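Local coordinates for protein biphenyl 2,3-Dioxygenase Beta Subunit (Sphingobium yanoikuyae, PDB 2GBW) that probably serves as the non-catalytic beta subunit of a bacterial ring-hydroxylating dioxygenase that oxidises biphenyl and related aromatic compounds, at residues Ile99-Asn105 against Ser120-Arg126. Sequence-based numbering, arbitrary orientation.
Sequences IRYFVSN and SNILVYR
Tyr101 meets Val124 across a non-hydrogen-bonded antiparallel pair, where one side chain can be traced outward along its neighbours. From CB, chi1 of -62° sets CG opposite the carbonyl carbon and lays the ring beside the side chains of Val124 and Ile122, pointing the same way. CD2 lies 3.8 Å from Val124 CG2, while Ile122 CG2 approaches the ring edge, 4.2 Å from CD2. Farther out, CE2 still touches Val124 CG2 at 4.0 Å, and Val124 CG1 sits over one ring face. At the tip, OH hydrogen-bonds Phe173 O, tying the C-terminal tail to the sheet. The strands form a beta hairpin within the curved sheet of the NTF2-like fold, helix 10-28 packing over this face through Val24 and Phe27. Val124 CG1 also meets Ile99 CD1 at a tight 3.5 Å. Between the Tyr101/Val124 and Val103/Ile122 pairs run paired backbone bonds: Phe102 N to Leu123 O is 2.8 Å and the return bond, Leu123 N to Phe102 O, 2.9 Å. The opposite face, with Phe102 and Leu123, packs against other copies of the subunit. There the guanidinium of Arg100 forms a salt bridge with Asp161 of a neighbouring subunit, and Asn121 ND2 donates to Tyr101 O of another.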
loop_
_atom_site.group_PDB
_atom_site.type_symbol
_atom_site.label_atom_id
_atom_site.label_comp_id
_atom_site.label_asym_id
_atom_site.label_seq_id
_atom_site.Cartn_x
_atom_site.Cartn_y
_atom_site.Cartn_z
ATOM N N ILE B 99 18.264 -5.249 -7.822
ATOM C CA ILE B 99 18.286 -3.831 -7.480
ATOM C C ILE B 99 18.458 -3.064 -8.791
ATOM O O ILE B 99 19.134 -3.549 -9.723
ATOM C CB ILE B 99 19.382 -3.525 -6.462
ATOM C CG1 ILE B 99 19.309 -2.059 -5.990
ATOM C CG2 ILE B 99 20.777 -3.912 -7.006
ATOM C CD1 ILE B 99 20.053 -1.826 -4.707
ATOM N N ARG B 100 17.787 -1.945 -8.902
ATOM C CA ARG B 100 17.916 -1.111 -10.095
ATOM C C ARG B 100 17.951 0.343 -9.728
ATOM O O ARG B 100 17.157 0.813 -8.981
ATOM C CB ARG B 100 16.794 -1.377 -11.102
ATOM C CG ARG B 100 17.074 -0.891 -12.498
ATOM C CD ARG B 100 16.213 -1.429 -13.621
ATOM N NE ARG B 100 16.150 -2.905 -13.656
ATOM C CZ ARG B 100 17.043 -3.690 -14.256
ATOM N NH1 ARG B 100 18.084 -3.196 -14.964
ATOM N NH2 ARG B 100 16.893 -4.997 -14.173
ATOM N N TYR B 101 18.884 1.075 -10.321
ATOM C CA TYR B 101 19.156 2.465 -9.917
ATOM C C TYR B 101 18.857 3.455 -11.047
ATOM O O TYR B 101 19.232 3.254 -12.213
ATOM C CB TYR B 101 20.661 2.659 -9.589
ATOM C CG TYR B 101 21.259 1.880 -8.456
ATOM C CD1 TYR B 101 21.599 0.543 -8.602
ATOM C CD2 TYR B 101 21.614 2.500 -7.277
ATOM C CE1 TYR B 101 22.174 -0.183 -7.568
ATOM C CE2 TYR B 101 22.182 1.770 -6.231
ATOM C CZ TYR B 101 22.473 0.450 -6.387
ATOM O OH TYR B 101 23.094 -0.242 -5.374
ATOM N N PHE B 102 18.192 4.541 -10.671
ATOM C CA PHE B 102 17.850 5.621 -11.555
ATOM C C PHE B 102 18.504 6.898 -11.054
ATOM O O PHE B 102 18.080 7.479 -10.064
ATOM C CB PHE B 102 16.342 5.733 -11.684
ATOM C CG PHE B 102 15.707 4.510 -12.307
ATOM C CD1 PHE B 102 15.438 3.425 -11.532
ATOM C CD2 PHE B 102 15.371 4.473 -13.684
ATOM C CE1 PHE B 102 14.882 2.253 -12.075
ATOM C CE2 PHE B 102 14.818 3.284 -14.265
ATOM C CZ PHE B 102 14.529 2.196 -13.435
ATOM N N VAL B 103 19.599 7.270 -11.716
ATOM C CA VAL B 103 20.422 8.385 -11.294
ATOM C C VAL B 103 20.073 9.557 -12.183
ATOM O O VAL B 103 20.089 9.431 -13.405
ATOM C CB VAL B 103 21.933 8.053 -11.374
ATOM C CG1 VAL B 103 22.806 9.272 -11.002
ATOM C CG2 VAL B 103 22.262 6.870 -10.532
ATOM N N SER B 104 19.753 10.703 -11.585
ATOM C CA SER B 104 19.361 11.896 -12.328
ATOM C C SER B 104 19.913 13.175 -11.709
ATOM O O SER B 104 20.436 13.185 -10.590
ATOM C CB SER B 104 17.814 12.014 -12.362
ATOM O OG SER B 104 17.478 13.048 -13.271
ATOM N N ASN B 105 19.819 14.265 -12.479
ATOM C CA ASN B 105 20.162 15.591 -12.038
ATOM C C ASN B 105 21.603 15.680 -11.605
ATOM O O ASN B 105 21.888 16.228 -10.557
ATOM C CB ASN B 105 19.264 16.020 -10.869
ATOM C CG ASN B 105 18.692 17.393 -11.109
ATOM O OD1 ASN B 105 17.786 17.548 -11.962
ATOM N ND2 ASN B 105 19.239 18.397 -10.456
ATOM N N SER B 120 23.890 14.569 -7.199
ATOM C CA SER B 120 22.977 13.755 -8.003
ATOM C C SER B 120 21.773 13.295 -7.144
ATOM O O SER B 120 21.873 13.216 -5.908
ATOM C CB SER B 120 23.741 12.582 -8.624
ATOM O OG SER B 120 24.323 11.793 -7.605
ATOM N N ASN B 121 20.653 12.979 -7.808
ATOM C CA ASN B 121 19.463 12.389 -7.218
ATOM C C ASN B 121 19.441 10.875 -7.548
ATOM O O ASN B 121 19.733 10.477 -8.717
ATOM C CB ASN B 121 18.182 12.966 -7.847
ATOM C CG ASN B 121 17.900 14.391 -7.464
ATOM O OD1 ASN B 121 18.459 14.909 -6.491
ATOM N ND2 ASN B 121 16.990 15.026 -8.196
ATOM N N ILE B 122 19.101 10.039 -6.568
ATOM C CA ILE B 122 19.109 8.610 -6.812
ATOM C C ILE B 122 17.803 8.018 -6.417
ATOM O O ILE B 122 17.285 8.327 -5.335
ATOM C CB ILE B 122 20.252 7.868 -6.100
ATOM C CG1 ILE B 122 21.579 8.541 -6.317
ATOM C CG2 ILE B 122 20.379 6.448 -6.650
ATOM C CD1 ILE B 122 22.676 8.003 -5.479
ATOM N N LEU B 123 17.241 7.221 -7.298
ATOM C CA LEU B 123 16.063 6.414 -7.011
ATOM C C LEU B 123 16.466 4.946 -7.147
ATOM O O LEU B 123 16.971 4.513 -8.181
ATOM C CB LEU B 123 14.942 6.737 -8.030
ATOM C CG LEU B 123 13.635 5.928 -7.999
ATOM C CD1 LEU B 123 12.895 6.001 -6.669
ATOM C CD2 LEU B 123 12.729 6.409 -9.175
ATOM N N VAL B 124 16.193 4.181 -6.100
ATOM C CA VAL B 124 16.639 2.779 -6.002
ATOM C C VAL B 124 15.427 1.917 -5.811
ATOM O O VAL B 124 14.673 2.115 -4.859
ATOM C CB VAL B 124 17.588 2.499 -4.792
ATOM C CG1 VAL B 124 17.996 1.004 -4.803
ATOM C CG2 VAL B 124 18.824 3.418 -4.836
ATOM N N TYR B 125 15.196 1.041 -6.774
ATOM C CA TYR B 125 14.130 0.079 -6.746
ATOM C C TYR B 125 14.713 -1.312 -6.485
ATOM O O TYR B 125 15.545 -1.790 -7.225
ATOM C CB TYR B 125 13.382 0.030 -8.096
ATOM C CG TYR B 125 12.022 0.587 -8.074
ATOM C CD1 TYR B 125 11.819 1.946 -8.221
ATOM C CD2 TYR B 125 10.934 -0.231 -7.915
ATOM C CE1 TYR B 125 10.551 2.477 -8.170
ATOM C CE2 TYR B 125 9.676 0.282 -7.900
ATOM C CZ TYR B 125 9.503 1.649 -8.018
ATOM O OH TYR B 125 8.240 2.181 -7.951
ATOM N N ARG B 126 14.161 -1.983 -5.482
ATOM C CA ARG B 126 14.600 -3.306 -5.064
ATOM C C ARG B 126 13.451 -4.304 -5.089
ATOM O O ARG B 126 12.333 -3.984 -4.649
ATOM C CB ARG B 126 15.181 -3.274 -3.646
ATOM C CG ARG B 126 16.270 -2.212 -3.385
ATOM C CD ARG B 126 16.694 -2.187 -1.898
ATOM N NE ARG B 126 17.582 -3.276 -1.518
ATOM C CZ ARG B 126 17.958 -3.577 -0.275
ATOM N NH1 ARG B 126 17.382 -2.969 0.756
ATOM N NH2 ARG B 126 18.828 -4.549 -0.048
#